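Long-range contacts in rhodopsin (Rubrobacter xylanophilus, PDB 6KFQ), which is a retinal-bearing membrane protein that pumps protons, probably as a light-driven transporter of the microbial rhodopsin family: residues W5-F10 against Y49-T54; T17-A21 against K209-L214; R71-W75 against F201-D205. One frame throughout, in Å; residues are numbered along the deposited sequence. Where two conformers were deposited one is given.

Interaction 1: residues W5-F10 against Y49-T54; sequences WLWIGF and YLVMAT. With MPG ([(Z)-octadec-9-enyl] (2R)-2,3-bis(oxidanyl)propanoate), chain Q.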
loop_
_atom_site.group_PDB
_atom_site.type_symbol
_atom_site.label_atom_id
_atom_site.label_comp_id
_atom_site.label_asym_id
_atom_site.label_seq_id
_atom_site.Cartn_x
_atom_site.Cartn_y
_atom_site.Cartn_z
ATOM N N TRP A 5 -16.409 -6.408 -7.766
ATOM C CA TRP A 5 -15.452 -5.867 -6.804
ATOM C C TRP A 5 -14.406 -4.992 -7.479
ATOM O O TRP A 5 -13.916 -4.035 -6.869
ATOM C CB TRP A 5 -14.787 -7.007 -6.029
ATOM C CG TRP A 5 -15.763 -8.069 -5.605
ATOM C CD1 TRP A 5 -15.662 -9.416 -5.828
ATOM C CD2 TRP A 5 -16.991 -7.873 -4.893
ATOM N NE1 TRP A 5 -16.746 -10.064 -5.295
ATOM C CE2 TRP A 5 -17.580 -9.143 -4.721
ATOM C CE3 TRP A 5 -17.653 -6.750 -4.391
ATOM C CZ2 TRP A 5 -18.797 -9.317 -4.069
ATOM C CZ3 TRP A 5 -18.864 -6.929 -3.739
ATOM C CH2 TRP A 5 -19.422 -8.199 -3.590
ATOM N N LEU A 6 -14.051 -5.292 -8.728
ATOM C CA LEU A 6 -13.082 -4.451 -9.427
ATOM C C LEU A 6 -13.673 -3.082 -9.757
ATOM O O LEU A 6 -12.969 -2.066 -9.716
ATOM C CB LEU A 6 -12.600 -5.157 -10.694
ATOM C CG LEU A 6 -11.826 -6.461 -10.437
ATOM C CD1 LEU A 6 -11.631 -7.234 -11.741
ATOM C CD2 LEU A 6 -10.477 -6.177 -9.762
ATOM N N TRP A 7 -14.960 -3.031 -10.089
ATOM C CA TRP A 7 -15.574 -1.733 -10.380
ATOM C C TRP A 7 -15.739 -0.904 -9.114
ATOM O O TRP A 7 -15.535 0.317 -9.130
ATOM C CB TRP A 7 -16.923 -1.926 -11.071
ATOM C CG TRP A 7 -16.800 -2.131 -12.540
ATOM C CD1 TRP A 7 -17.144 -3.251 -13.245
ATOM C CD2 TRP A 7 -16.296 -1.190 -13.501
ATOM N NE1 TRP A 7 -16.885 -3.064 -14.580
ATOM C CE2 TRP A 7 -16.365 -1.811 -14.766
ATOM C CE3 TRP A 7 -15.785 0.106 -13.412
ATOM C CZ2 TRP A 7 -15.954 -1.176 -15.935
ATOM C CZ3 TRP A 7 -15.376 0.739 -14.575
ATOM C CH2 TRP A 7 -15.467 0.099 -15.824
ATOM N N ILE A 8 -16.107 -1.550 -8.006
ATOM C CA ILE A 8 -16.162 -0.853 -6.727
ATOM C C ILE A 8 -14.782 -0.337 -6.352
ATOM O O ILE A 8 -14.632 0.801 -5.895
ATOM C CB ILE A 8 -16.730 -1.780 -5.637
ATOM C CG1 ILE A 8 -18.225 -2.028 -5.852
ATOM C CG2 ILE A 8 -16.459 -1.192 -4.240
ATOM C CD1 ILE A 8 -18.741 -3.163 -4.981
ATOM N N GLY A 9 -13.752 -1.167 -6.527
ATOM C CA GLY A 9 -12.400 -0.702 -6.271
ATOM C C GLY A 9 -12.052 0.530 -7.083
ATOM O O GLY A 9 -11.499 1.502 -6.559
ATOM N N PHE A 10 -12.388 0.513 -8.372
ATOM C CA PHE A 10 -12.133 1.672 -9.222
ATOM C C PHE A 10 -12.822 2.920 -8.685
ATOM O O PHE A 10 -12.184 3.959 -8.480
ATOM C CB PHE A 10 -12.605 1.397 -10.649
ATOM C CG PHE A 10 -12.593 2.623 -11.517
ATOM C CD1 PHE A 10 -11.393 3.252 -11.826
ATOM C CD2 PHE A 10 -13.771 3.158 -12.004
ATOM C CE1 PHE A 10 -11.375 4.386 -12.623
ATOM C CE2 PHE A 10 -13.761 4.294 -12.803
ATOM C CZ PHE A 10 -12.564 4.911 -13.107
ATOM N N TYR A 49 -7.260 -0.623 -11.010
ATOM C CA TYR A 49 -8.589 -1.214 -10.897
ATOM C C TYR A 49 -9.394 -1.036 -12.176
ATOM O O TYR A 49 -10.159 -1.928 -12.557
ATOM C CB TYR A 49 -9.324 -0.630 -9.690
ATOM C CG TYR A 49 -9.109 -1.472 -8.455
ATOM C CD1 TYR A 49 -8.146 -1.131 -7.508
ATOM C CD2 TYR A 49 -9.841 -2.638 -8.255
ATOM C CE1 TYR A 49 -7.941 -1.921 -6.378
ATOM C CE2 TYR A 49 -9.639 -3.432 -7.134
ATOM C CZ TYR A 49 -8.692 -3.070 -6.202
ATOM O OH TYR A 49 -8.488 -3.866 -5.094
ATOM N N LEU A 50 -9.242 0.103 -12.860
ATOM C CA LEU A 50 -9.937 0.278 -14.134
ATOM C C LEU A 50 -9.428 -0.716 -15.166
ATOM O O LEU A 50 -10.218 -1.320 -15.904
ATOM C CB LEU A 50 -9.765 1.710 -14.644
ATOM C CG LEU A 50 -10.555 2.126 -15.885
ATOM C CD1 LEU A 50 -12.026 1.753 -15.752
ATOM C CD2 LEU A 50 -10.396 3.623 -16.130
ATOM N N VAL A 51 -8.106 -0.896 -15.230
ATOM C CA VAL A 51 -7.517 -1.865 -16.151
ATOM C C VAL A 51 -8.074 -3.256 -15.880
ATOM O O VAL A 51 -8.555 -3.939 -16.793
ATOM C CB VAL A 51 -5.980 -1.835 -16.052
ATOM C CG1 VAL A 51 -5.379 -3.001 -16.821
ATOM C CG2 VAL A 51 -5.446 -0.518 -16.598
ATOM N N MET A 52 -8.042 -3.689 -14.619
ATOM C CA MET A 52 -8.571 -5.006 -14.286
ATOM C C MET A 52 -10.080 -5.082 -14.504
ATOM O O MET A 52 -10.588 -6.111 -14.966
ATOM C CB MET A 52 -8.215 -5.361 -12.848
ATOM C CG MET A 52 -6.704 -5.432 -12.611
ATOM S SD MET A 52 -6.364 -6.090 -10.970
ATOM C CE MET A 52 -6.636 -4.656 -9.934
ATOM N N ALA A 53 -10.812 -4.010 -14.175
ATOM C CA ALA A 53 -12.268 -4.027 -14.325
ATOM C C ALA A 53 -12.685 -4.165 -15.779
ATOM O O ALA A 53 -13.700 -4.806 -16.074
ATOM C CB ALA A 53 -12.890 -2.758 -13.738
ATOM N N THR A 54 -11.922 -3.585 -16.702
ATOM C CA THR A 54 -12.245 -3.668 -18.121
ATOM C C THR A 54 -11.642 -4.900 -18.789
ATOM O O THR A 54 -11.693 -5.011 -20.018
ATOM C CB THR A 54 -11.791 -2.399 -18.844
ATOM O OG1 THR A 54 -10.392 -2.192 -18.625
ATOM C CG2 THR A 54 -12.561 -1.190 -18.317
HETATM C C7 MPG Q . -19.423 -16.001 -8.935
HETATM C C8 MPG Q . -19.128 -16.375 -7.514
HETATM C C9 MPG Q . -19.715 -15.438 -6.502
HETATM C C10 MPG Q . -19.042 -14.815 -5.563
HETATM C C11 MPG Q . -19.599 -13.945 -4.478
HETATM C C12 MPG Q . -18.542 -13.360 -3.585
HETATM C C13 MPG Q . -19.087 -12.561 -2.414
HETATM C C14 MPG Q . -18.026 -11.957 -1.525
HETATM C C15 MPG Q . -18.561 -11.240 -0.303
HETATM C C16 MPG Q . -19.384 -10.010 -0.596
HETATM C C17 MPG Q . -19.884 -9.288 0.631
HETATM C C18 MPG Q . -20.553 -7.965 0.349
#
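Ala53 CB sits over the six-membered ring of Trp7 at 3.8 Å from its centroid, a CH-pi contact 16° off the ring normal; a methyl is small enough to let the indole lie flat against the helix. Leu50 reaches two rings, its CD1 lying 3.7 Å from Trp7 CZ3 and over the centre of the Phe10 ring. Leu6 CB rests against Ala53, and CG, placed anti to the carbonyl carbon (chi1 -64°), carries CD2 to 3.9 Å from Tyr49 CE2. These are neighbouring antiparallel helices of the seven-helix opsin bundle, their short axes 8.2 Å apart and crossing at -156°. Such nearness depends on Gly9: its CA lies 4.0 Å from the centroid of the Tyr49 ring, where any side chain would collide with CD2. Met52 CE covers the opposite face of that ring. Phe10 CD1 packs 3.6 Å from Leu50 CB, so an alanine here would probably leave Leu50 without the ring face beneath its own CD1 methyl and open a gap between the helices. Farther out, the hydroxyl of Tyr49 hydrogen-bonds Asp205, fixing the phenol's far end, while Trp5 is held by Ser195 and meets a lipid chain, its CH2 3.5 Å from MPG C16.

Interaction 2: residues T17-A21 against K209-L214; sequences TLYFA and KVGFGL. With RET (retinal), chain R; MPG ([(Z)-octadec-9-enyl] (2R)-2,3-bis(oxidanyl)propanoate), chain K.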
loop_
_atom_site.group_PDB
_atom_site.type_symbol
_atom_site.label_atom_id
_atom_site.label_comp_id
_atom_site.label_asym_id
_atom_site.label_seq_id
_atom_site.Cartn_x
_atom_site.Cartn_y
_atom_site.Cartn_z
ATOM N N THR A 17 -9.254 9.734 -4.846
ATOM C CA THR A 17 -8.297 10.598 -5.536
ATOM C C THR A 17 -8.861 12.001 -5.729
ATOM O O THR A 17 -8.165 13.000 -5.509
ATOM C CB THR A 17 -7.923 9.996 -6.892
ATOM O OG1 THR A 17 -7.450 8.659 -6.718
ATOM C CG2 THR A 17 -6.829 10.825 -7.558
ATOM N N LEU A 18 -10.123 12.091 -6.151
ATOM C CA LEU A 18 -10.745 13.393 -6.355
ATOM C C LEU A 18 -10.855 14.160 -5.046
ATOM O O LEU A 18 -10.588 15.367 -5.003
ATOM C CB LEU A 18 -12.127 13.216 -6.993
ATOM C CG LEU A 18 -12.160 12.501 -8.344
ATOM C CD1 LEU A 18 -13.571 12.481 -8.915
ATOM C CD2 LEU A 18 -11.183 13.151 -9.315
ATOM N N TYR A 19 -11.250 13.480 -3.967
ATOM C CA TYR A 19 -11.358 14.158 -2.679
ATOM C C TYR A 19 -9.997 14.628 -2.184
ATOM O O TYR A 19 -9.871 15.744 -1.667
ATOM C CB TYR A 19 -12.005 13.243 -1.642
ATOM C CG TYR A 19 -12.293 13.942 -0.335
ATOM C CD1 TYR A 19 -11.843 13.427 0.870
ATOM C CD2 TYR A 19 -13.012 15.142 -0.311
ATOM C CE1 TYR A 19 -12.108 14.068 2.064
ATOM C CE2 TYR A 19 -13.279 15.789 0.880
ATOM C CZ TYR A 19 -12.832 15.247 2.066
ATOM O OH TYR A 19 -13.083 15.887 3.264
ATOM N N PHE A 20 -8.965 13.789 -2.319
ATOM C CA PHE A 20 -7.638 14.207 -1.875
ATOM C C PHE A 20 -7.118 15.361 -2.722
ATOM O O PHE A 20 -6.465 16.271 -2.204
ATOM C CB PHE A 20 -6.657 13.034 -1.915
ATOM C CG PHE A 20 -7.025 11.899 -1.009
ATOM C CD1 PHE A 20 -7.936 12.074 0.016
ATOM C CD2 PHE A 20 -6.436 10.648 -1.178
ATOM C CE1 PHE A 20 -8.281 11.020 0.839
ATOM C CE2 PHE A 20 -6.771 9.593 -0.353
ATOM C CZ PHE A 20 -7.694 9.778 0.657
ATOM N N ALA A 21 -7.394 15.345 -4.027
ATOM C CA ALA A 21 -7.016 16.484 -4.855
ATOM C C ALA A 21 -7.737 17.747 -4.400
ATOM O O ALA A 21 -7.171 18.845 -4.447
ATOM C CB ALA A 21 -7.306 16.191 -6.327
ATOM N N LYS A 209 -5.469 2.581 1.553
ATOM C CA LYS A 209 -5.170 3.739 0.714
ATOM C C LYS A 209 -6.142 4.883 0.957
ATOM O O LYS A 209 -5.705 5.989 1.289
ATOM C CB LYS A 209 -5.171 3.352 -0.775
ATOM C CG LYS A 209 -4.030 2.387 -1.172
ATOM C CD LYS A 209 -3.993 2.088 -2.671
ATOM C CE LYS A 209 -2.747 1.273 -3.039
ATOM N NZ LYS A 209 -2.914 -0.181 -2.763
ATOM N N VAL A 210 -7.445 4.659 0.786
ATOM C CA VAL A 210 -8.401 5.736 1.026
ATOM C C VAL A 210 -8.594 5.963 2.516
ATOM O O VAL A 210 -8.642 7.106 2.970
ATOM C CB VAL A 210 -9.736 5.436 0.322
ATOM C CG1 VAL A 210 -10.771 6.525 0.675
ATOM C CG2 VAL A 210 -9.531 5.377 -1.178
ATOM N N GLY A 211 -8.700 4.888 3.301
ATOM C CA GLY A 211 -8.798 5.061 4.742
ATOM C C GLY A 211 -7.554 5.708 5.318
ATOM O O GLY A 211 -7.631 6.692 6.057
ATOM N N PHE A 212 -6.386 5.146 4.989
ATOM C CA PHE A 212 -5.103 5.760 5.320
ATOM C C PHE A 212 -5.074 7.234 4.926
ATOM O O PHE A 212 -4.809 8.107 5.761
ATOM C CB PHE A 212 -3.999 4.949 4.617
ATOM C CG PHE A 212 -2.580 5.397 4.887
ATOM C CD1 PHE A 212 -2.037 6.470 4.201
ATOM C CD2 PHE A 212 -1.756 4.664 5.737
ATOM C CE1 PHE A 212 -0.718 6.854 4.410
ATOM C CE2 PHE A 212 -0.422 5.030 5.936
ATOM C CZ PHE A 212 0.087 6.126 5.282
ATOM N N GLY A 213 -5.387 7.536 3.661
ATOM C CA GLY A 213 -5.244 8.898 3.184
ATOM C C GLY A 213 -6.219 9.865 3.824
ATOM O O GLY A 213 -5.872 11.022 4.074
ATOM N N LEU A 214 -7.443 9.412 4.094
ATOM C CA LEU A 214 -8.404 10.252 4.808
ATOM C C LEU A 214 -7.883 10.627 6.187
ATOM O O LEU A 214 -7.960 11.792 6.595
ATOM C CB LEU A 214 -9.737 9.526 4.931
ATOM C CG LEU A 214 -10.682 9.635 3.741
ATOM C CD1 LEU A 214 -11.834 8.650 3.881
ATOM C CD2 LEU A 214 -11.206 11.071 3.640
HETATM C C1 RET R . 2.272 -10.652 -1.156
HETATM C C2 RET R . 2.532 -12.137 -1.448
HETATM C C3 RET R . 3.877 -12.654 -0.982
HETATM C C4 RET R . 4.082 -12.399 0.498
HETATM C C5 RET R . 3.620 -11.034 0.957
HETATM C C6 RET R . 2.886 -10.209 0.188
HETATM C C7 RET R . 2.479 -8.913 0.711
HETATM C C8 RET R . 1.859 -7.866 0.101
HETATM C C9 RET R . 1.458 -6.591 0.652
HETATM C C10 RET R . 0.684 -5.783 -0.095
HETATM C C11 RET R . 0.179 -4.485 0.248
HETATM C C12 RET R . -0.551 -3.792 -0.621
HETATM C C13 RET R . -1.111 -2.474 -0.434
HETATM C C14 RET R . -1.730 -1.878 -1.481
HETATM C C15 RET R . -2.318 -0.570 -1.524
HETATM C C16 RET R . 2.868 -9.844 -2.317
HETATM C C17 RET R . 0.739 -10.502 -1.178
HETATM C C18 RET R . 4.228 -10.636 2.275
HETATM C C19 RET R . 1.902 -6.235 2.042
HETATM C C20 RET R . -0.944 -1.817 0.907
HETATM C C15 MPG K . -10.539 5.433 7.910
HETATM C C16 MPG K . -10.838 4.123 8.597
HETATM C C17 MPG K . -9.814 3.045 8.377
HETATM C C18 MPG K . -10.176 1.738 9.041
#
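Phe20 and Tyr19 carry the apolar contact from helix 2-23. The Tyr19 ring receives Leu214 CD2 at its edge, 3.5 Å from CE1, and the two side chains cross at about a right angle. Leu214 turns its other side to Phe20, bringing CG to 4.0 Å from CE1. A branched leucine can serve both rings at once.

Contacts of ring with backbone make up the second group. Phe20 CZ comes to 3.5 Å from both the C of Gly213 and the N of Leu214, and Val210 O lies at the edge of the ring, in its plane, 3.7 Å from CZ. Gly213 suits this place because a CB would collide with Phe20 CE2; without one, the benzyl group can press on the main chain even though the short helix axes stand 10.8 Å apart, nearly parallel at 16°. Gly211 faces away from 17-21, and its CA lies against an MPG chain, 3.6 Å from C15, where a side chain would be crowded.

The covalent link is of another kind: Lys209 NZ is bonded to retinal C15 at 1.4 Å. Its extended chain, bent only at chi4, leads away from Phe20 into the bundle, beside Asp74 and Thr78. A wider pi-type turn at 209-211 accompanies this lysine, whose linkage to the chromophore is the retinal Schiff base characteristic of the rhodopsins, microbial ones among them.

Interaction 3: residues R71-W75 against F201-D205; sequences RYIDW and FMVLD. With RET (retinal), chain R.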
loop_
_atom_site.group_PDB
_atom_site.type_symbol
_atom_site.label_atom_id
_atom_site.label_comp_id
_atom_site.label_asym_id
_atom_site.label_seq_id
_atom_site.Cartn_x
_atom_site.Cartn_y
_atom_site.Cartn_z
ATOM N N ARG A 71 -2.539 -5.881 -10.387
ATOM C CA ARG A 71 -2.513 -5.678 -8.945
ATOM C C ARG A 71 -1.117 -5.336 -8.432
ATOM O O ARG A 71 -0.926 -4.388 -7.657
ATOM C CB ARG A 71 -3.032 -6.972 -8.311
ATOM C CG ARG A 71 -3.178 -6.969 -6.851
ATOM C CD ARG A 71 -3.790 -8.268 -6.333
ATOM N NE ARG A 71 -5.024 -8.695 -6.999
ATOM C CZ ARG A 71 -6.207 -8.079 -6.914
ATOM N NH1 ARG A 71 -6.350 -6.950 -6.226
ATOM N NH2 ARG A 71 -7.254 -8.591 -7.548
ATOM N N TYR A 72 -0.125 -6.104 -8.863
ATOM C CA TYR A 72 1.228 -5.932 -8.349
ATOM C C TYR A 72 1.925 -4.704 -8.920
ATOM O O TYR A 72 2.848 -4.177 -8.287
ATOM C CB TYR A 72 2.048 -7.195 -8.648
ATOM C CG TYR A 72 1.489 -8.449 -8.002
ATOM C CD1 TYR A 72 0.418 -9.138 -8.577
ATOM C CD2 TYR A 72 2.035 -8.953 -6.821
ATOM C CE1 TYR A 72 -0.095 -10.281 -7.995
ATOM C CE2 TYR A 72 1.529 -10.096 -6.231
ATOM C CZ TYR A 72 0.460 -10.756 -6.818
ATOM O OH TYR A 72 -0.040 -11.903 -6.236
ATOM N N ILE A 73 1.511 -4.243 -10.102
ATOM C CA ILE A 73 2.101 -3.036 -10.666
ATOM C C ILE A 73 1.643 -1.822 -9.879
ATOM O O ILE A 73 2.434 -0.911 -9.594
ATOM C CB ILE A 73 1.747 -2.913 -12.158
ATOM C CG1 ILE A 73 1.980 -4.246 -12.878
ATOM C CG2 ILE A 73 2.546 -1.785 -12.798
ATOM C CD1 ILE A 73 3.405 -4.740 -12.811
ATOM N N ASP A 74 0.352 -1.780 -9.545
ATOM C CA ASP A 74 -0.161 -0.872 -8.528
ATOM C C ASP A 74 0.725 -0.921 -7.284
ATOM O O ASP A 74 1.328 0.082 -6.890
ATOM C CB ASP A 74 -1.620 -1.273 -8.235
ATOM C CG ASP A 74 -2.254 -0.544 -7.039
ATOM O OD1 ASP A 74 -1.544 -0.010 -6.163
ATOM O OD2 ASP A 74 -3.513 -0.550 -6.967
ATOM N N TRP A 75 0.840 -2.104 -6.677
ATOM C CA TRP A 75 1.498 -2.222 -5.378
ATOM C C TRP A 75 2.943 -1.757 -5.425
ATOM O O TRP A 75 3.408 -1.081 -4.503
ATOM C CB TRP A 75 1.430 -3.662 -4.887
ATOM C CG TRP A 75 0.040 -4.130 -4.572
ATOM C CD1 TRP A 75 -1.107 -3.376 -4.543
ATOM C CD2 TRP A 75 -0.344 -5.459 -4.233
ATOM N NE1 TRP A 75 -2.179 -4.167 -4.213
ATOM C CE2 TRP A 75 -1.737 -5.450 -4.011
ATOM C CE3 TRP A 75 0.354 -6.663 -4.098
ATOM C CZ2 TRP A 75 -2.439 -6.592 -3.652
ATOM C CZ3 TRP A 75 -0.353 -7.803 -3.755
ATOM C CH2 TRP A 75 -1.732 -7.760 -3.538
ATOM N N PHE A 201 -8.993 -8.296 -1.364
ATOM C CA PHE A 201 -7.985 -7.299 -1.716
ATOM C C PHE A 201 -8.624 -5.932 -1.936
ATOM O O PHE A 201 -8.005 -4.903 -1.633
ATOM C CB PHE A 201 -7.213 -7.709 -2.978
ATOM C CG PHE A 201 -6.140 -8.741 -2.756
ATOM C CD1 PHE A 201 -5.249 -8.644 -1.684
ATOM C CD2 PHE A 201 -5.997 -9.797 -3.641
ATOM C CE1 PHE A 201 -4.250 -9.590 -1.506
ATOM C CE2 PHE A 201 -5.006 -10.757 -3.464
ATOM C CZ PHE A 201 -4.131 -10.654 -2.391
ATOM N N MET A 202 -9.852 -5.898 -2.465
ATOM C CA MET A 202 -10.515 -4.614 -2.674
ATOM C C MET A 202 -10.786 -3.914 -1.350
ATOM O O MET A 202 -10.550 -2.706 -1.224
ATOM C CB MET A 202 -11.813 -4.805 -3.467
ATOM C CG MET A 202 -12.613 -3.511 -3.670
ATOM S SD MET A 202 -13.780 -3.209 -2.323
ATOM C CE MET A 202 -14.930 -4.559 -2.544
ATOM N N VAL A 203 -11.276 -4.650 -0.347
ATOM C CA VAL A 203 -11.534 -4.037 0.952
ATOM C C VAL A 203 -10.229 -3.558 1.570
ATOM O O VAL A 203 -10.125 -2.418 2.042
ATOM C CB VAL A 203 -12.267 -5.014 1.889
ATOM C CG1 VAL A 203 -12.420 -4.402 3.275
ATOM C CG2 VAL A 203 -13.629 -5.393 1.322
ATOM N N LEU A 204 -9.205 -4.424 1.563
ATOM C CA LEU A 204 -7.900 -4.030 2.073
ATOM C C LEU A 204 -7.366 -2.802 1.345
ATOM O O LEU A 204 -6.890 -1.851 1.976
ATOM C CB LEU A 204 -6.912 -5.202 1.941
ATOM C CG LEU A 204 -7.228 -6.389 2.850
ATOM C CD1 LEU A 204 -6.305 -7.585 2.516
ATOM C CD2 LEU A 204 -7.042 -5.971 4.300
ATOM N N ASP A 205 -7.399 -2.821 0.009
ATOM C CA ASP A 205 -6.868 -1.688 -0.750
ATOM C C ASP A 205 -7.560 -0.383 -0.372
ATOM O O ASP A 205 -6.903 0.646 -0.190
ATOM C CB ASP A 205 -7.032 -1.924 -2.251
ATOM C CG ASP A 205 -6.036 -2.919 -2.808
ATOM O OD1 ASP A 205 -5.064 -3.281 -2.100
ATOM O OD2 ASP A 205 -6.234 -3.330 -3.974
HETATM C C1 RET R . 2.272 -10.652 -1.156
HETATM C C2 RET R . 2.532 -12.137 -1.448
HETATM C C3 RET R . 3.877 -12.654 -0.982
HETATM C C4 RET R . 4.082 -12.399 0.498
HETATM C C5 RET R . 3.620 -11.034 0.957
HETATM C C6 RET R . 2.886 -10.209 0.188
HETATM C C7 RET R . 2.479 -8.913 0.711
HETATM C C8 RET R . 1.859 -7.866 0.101
HETATM C C9 RET R . 1.458 -6.591 0.652
HETATM C C10 RET R . 0.684 -5.783 -0.095
HETATM C C11 RET R . 0.179 -4.485 0.248
HETATM C C12 RET R . -0.551 -3.792 -0.621
HETATM C C13 RET R . -1.111 -2.474 -0.434
HETATM C C14 RET R . -1.730 -1.878 -1.481
HETATM C C15 RET R . -2.318 -0.570 -1.524
HETATM C C16 RET R . 2.868 -9.844 -2.317
HETATM C C17 RET R . 0.739 -10.502 -1.178
HETATM C C18 RET R . 4.228 -10.636 2.275
HETATM C C19 RET R . 1.902 -6.235 2.042
HETATM C C20 RET R . -0.944 -1.817 0.907
HETATM O O HOH W 1 -4.896 -4.644 -5.555
#
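The retinal pocket and the water-bridged polar site beside it bring helices 70-90 and 194-218 together here. Trp75 turns the edge of its six-membered ring toward the face of Phe201, a T-shaped pair with centroids 5.3 Å apart and planes at 70°. One indole face carries retinal C12 and the opposite face Arg71 CG, so the flat tryptophan forms a wall between chromophore and arginine. Arg71 starts with CG anti to the backbone N (chi1 -176°) and bends at chi3, which brings one face of the guanidinium against Phe201 CD2, offset, the planes 27° apart, and puts NH1 3.4 Å from Phe201 CB.

Its charge stops short of a salt bridge: NH1 and Asp205 OD2 are 4.3 Å apart. A water spans the interval, accepting from Arg71 NH1 at 2.8 Å and donating to Asp205 OD2 at 2.5 Å, with a weak third bond from Trp75 NE1. Asp205 is steadied further by Tyr178 at OD1. Arginine, water and aspartate beside the retinal resemble the extracellular-side hydrogen-bonded network of bacteriorhodopsin-like proton pumps.

All three contacts lie in one bundle of transmembrane helices. Interaction 1 joins helices 2-23 and 32-53 and closes before interaction 3, between helices 70-90 and 194-218, opens; interaction 3 in turn is nested within the long loop closed by interaction 2, which ties helix 2-23 to helix 194-218. Centres of interactions 1 and 3 are about 11 Å apart, and the two touch through Tyr49 and Asp205. Interactions 2 and 3, about 15 Å apart, share helix 194-218 and retinal. Interactions 1 and 2 share helix 2-23, their centres about 17 Å apart and without touching, and their segments alternate along the chain. Peripheral helix packing is thus connected to the chromophore's surroundings.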